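PDB 6PXA: chloramphenicol acetyltransferase from Aliivibrio fischeri, which probably transfers the acetyl group of acetyl-CoA to the 3-hydroxyl of chloramphenicol, as an antibiotic-resistance acetyltransferase of the hexapeptide repeat family. Local coordinates for residues B[127-132]-B[145-150]. Sequence-based numbering, arbitrary orientation. Where two conformers were deposited one is given.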
ATOM      1  N   ASP B 127      -9.064  19.775  11.674  1.00 44.85           N
ATOM      2  CA  ASP B 127     -10.192  18.859  11.625  1.00 45.49           C
ATOM      3  C   ASP B 127     -10.100  17.944  10.397  1.00 40.33           C
ATOM      4  O   ASP B 127     -11.075  17.740   9.673  1.00 39.57           O
ATOM      5  CB  ASP B 127     -11.516  19.626  11.644  1.00 42.43           C
ATOM      6  CG  ASP B 127     -12.726  18.682  11.714  1.00 49.99           C
ATOM      7  OD1 ASP B 127     -12.662  17.706  12.491  1.00 50.17           O
ATOM      8  OD2 ASP B 127     -13.710  18.890  10.978  1.00 48.06           O
ATOM      9  N   VAL B 128      -8.909  17.404  10.154  1.00 39.56           N
ATOM     10  CA  VAL B 128      -8.667  16.536   9.000  1.00 33.01           C
ATOM     11  C   VAL B 128      -8.477  15.115   9.480  1.00 35.04           C
ATOM     12  O   VAL B 128      -7.724  14.861  10.430  1.00 37.54           O
ATOM     13  CB  VAL B 128      -7.453  17.022   8.175  1.00 35.81           C
ATOM     14  CG1 VAL B 128      -7.075  15.993   7.098  1.00 35.04           C
ATOM     15  CG2 VAL B 128      -7.753  18.357   7.539  1.00 38.17           C
ATOM     16  N   TRP B 129      -9.229  14.196   8.873  0.83 38.26           N
ATOM     17  CA  TRP B 129      -9.179  12.770   9.164  0.83 38.01           C
ATOM     18  C   TRP B 129      -8.427  12.091   8.028  0.83 36.50           C
ATOM     19  O   TRP B 129      -8.838  12.193   6.868  0.83 35.54           O
ATOM     20  CB  TRP B 129     -10.600  12.220   9.288  0.83 39.58           C
ATOM     21  CG  TRP B 129     -10.728  10.745   9.518  0.83 39.32           C
ATOM     22  CD1 TRP B 129      -9.821   9.904  10.097  0.83 37.54           C
ATOM     23  CD2 TRP B 129     -11.862   9.946   9.182  0.83 40.28           C
ATOM     24  NE1 TRP B 129     -10.320   8.611  10.125  0.83 37.74           N
ATOM     25  CE2 TRP B 129     -11.576   8.619   9.579  0.83 40.33           C
ATOM     26  CE3 TRP B 129     -13.091  10.220   8.573  0.83 38.23           C
ATOM     27  CZ2 TRP B 129     -12.468   7.573   9.379  0.83 39.98           C
ATOM     28  CZ3 TRP B 129     -13.977   9.169   8.377  0.83 36.64           C
ATOM     29  CH2 TRP B 129     -13.655   7.871   8.776  0.83 38.55           C
ATOM     30  N   ILE B 130      -7.322  11.427   8.356  1.00 36.93           N
ATOM     31  CA  ILE B 130      -6.446  10.790   7.365  1.00 37.31           C
ATOM     32  C   ILE B 130      -6.467   9.288   7.620  1.00 35.73           C
ATOM     33  O   ILE B 130      -5.909   8.803   8.615  1.00 36.36           O
ATOM     34  CB  ILE B 130      -5.007  11.342   7.403  1.00 39.23           C
ATOM     35  CG1 ILE B 130      -5.000  12.859   7.155  1.00 41.66           C
ATOM     36  CG2 ILE B 130      -4.104  10.607   6.394  1.00 35.17           C
ATOM     37  CD1 ILE B 130      -3.636  13.476   7.175  1.00 48.91           C
ATOM     38  N   GLY B 131      -7.087   8.554   6.708  1.00 34.28           N
ATOM     39  CA  GLY B 131      -7.283   7.133   6.885  1.00 34.80           C
ATOM     40  C   GLY B 131      -5.996   6.333   6.811  1.00 35.16           C
ATOM     41  O   GLY B 131      -4.906   6.823   6.463  1.00 35.89           O
ATOM     42  N   SER B 132      -6.155   5.038   7.104  1.00 31.94           N
ATOM     43  CA  SER B 132      -5.014   4.160   7.307  1.00 39.63           C
ATOM     44  C   SER B 132      -4.256   3.979   6.002  1.00 38.27           C
ATOM     45  O   SER B 132      -4.856   3.793   4.942  1.00 36.94           O
ATOM     46  CB  SER B 132      -5.464   2.805   7.846  1.00 38.20           C
ATOM     47  OG  SER B 132      -4.329   2.005   8.183  1.00 37.63           O
ATOM     48  N   GLY B 145     -11.090  20.274   7.435  1.00 39.96           N
ATOM     49  CA  GLY B 145     -12.270  19.435   7.338  1.00 48.89           C
ATOM     50  C   GLY B 145     -12.219  18.329   6.300  1.00 43.22           C
ATOM     51  O   GLY B 145     -13.216  17.609   6.146  1.00 38.20           O
ATOM     52  N   ALA B 146     -11.116  18.176   5.569  1.00 36.98           N
ATOM     53  CA  ALA B 146     -11.064  17.120   4.564  1.00 41.67           C
ATOM     54  C   ALA B 146     -11.016  15.723   5.191  1.00 38.13           C
ATOM     55  O   ALA B 146     -10.656  15.532   6.358  1.00 38.82           O
ATOM     56  CB  ALA B 146      -9.848  17.290   3.651  1.00 38.30           C
ATOM     57  N   ILE B 147     -11.382  14.727   4.385  1.00 36.71           N
ATOM     58  CA  ILE B 147     -11.233  13.323   4.749  1.00 37.07           C
ATOM     59  C   ILE B 147     -10.422  12.668   3.653  1.00 35.42           C
ATOM     60  O   ILE B 147     -10.766  12.792   2.473  1.00 36.17           O
ATOM     61  CB  ILE B 147     -12.588  12.605   4.920  1.00 42.34           C
ATOM     62  CG1 ILE B 147     -13.358  13.202   6.098  1.00 42.70           C
ATOM     63  CG2 ILE B 147     -12.392  11.132   5.161  1.00 35.62           C
ATOM     64  CD1 ILE B 147     -14.795  12.796   6.122  1.00 42.03           C
ATOM     65  N   ILE B 148      -9.321  12.035   4.036  1.00 33.96           N
ATOM     66  CA  ILE B 148      -8.476  11.291   3.122  1.00 33.25           C
ATOM     67  C   ILE B 148      -8.778   9.808   3.347  1.00 40.58           C
ATOM     68  O   ILE B 148      -8.662   9.297   4.472  1.00 38.48           O
ATOM     69  CB  ILE B 148      -6.982  11.589   3.334  1.00 33.60           C
ATOM     70  CG1 ILE B 148      -6.674  13.085   3.205  1.00 32.80           C
ATOM     71  CG2 ILE B 148      -6.122  10.778   2.337  1.00 29.40           C
ATOM     72  CD1 ILE B 148      -7.246  13.742   1.932  1.00 33.09           C
ATOM     73  N   GLY B 149      -9.183   9.122   2.290  1.00 38.83           N
ATOM     74  CA  GLY B 149      -9.545   7.717   2.430  1.00 39.64           C
ATOM     75  C   GLY B 149      -8.350   6.843   2.750  1.00 35.72           C
ATOM     76  O   GLY B 149      -7.196   7.177   2.449  1.00 33.70           O
ATOM     77  N   ALA B 150      -8.639   5.688   3.366  1.00 34.04           N
ATOM     78  CA  ALA B 150      -7.614   4.674   3.551  1.00 36.14           C
ATOM     79  C   ALA B 150      -6.964   4.384   2.204  1.00 38.96           C
ATOM     80  O   ALA B 150      -7.648   4.330   1.176  1.00 38.59           O
ATOM     81  CB  ALA B 150      -8.226   3.397   4.146  1.00 42.37           C
TER
HETATM   82  O   HOH W   1     -12.481  15.398   8.680  1.00 36.35           O
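The carbonyl oxygen of A146 is gripped by several groups at once: W129 N donates to A146 O at 3.2 Å, water 1 lies within hydrogen-bonding distance, and the CA of V128 adds a C-H...O contact. The same water is also within hydrogen-bonding distance of D127 O, joining the two segments just ahead of the strands. Further along, I148 N binds W129 O at 2.9 Å, and G131 N reaches I148 O at 2.8 Å. This is parallel pairing in register, W129 beside I147 and I130 beside I148, between successive rungs of the left-handed parallel beta-helix built by hexapeptide repeats, and like positions therefore stack from one coil to the next.

Two faces result. On one, in one of its two modelled conformers, CG of W129 lies anti to its backbone N (chi1 177°), which brings CE3 of the benzo ring within 3.6 Å of I147 CG2, met obliquely; the beta-branched isoleucine presents CG1 and CD1 to that same carbon. The indole is also stacked on H93 of the second subunit, so a broad, flat side chain serves both the neighbouring coil and the subunit interface. On the other face, I130 and I148 meet loosely, CG1 to CG1 at 4.3 Å, and V128 and I148 both pack on I142 in the coil interior, where compact branched side chains fit.

Glycine suits G131 because a CB there would clash with A150 N, and G145 because its phi is positive; at the latter, G145 CA approaches D127 O at 3.1 Å. Small A150 lets its CB settle 3.5 Å from S132 O. D127 OD1 accepts hydrogen bonds from S99 OG and T100 N of the second subunit, while OD2 has a weak, long ion pair with R174.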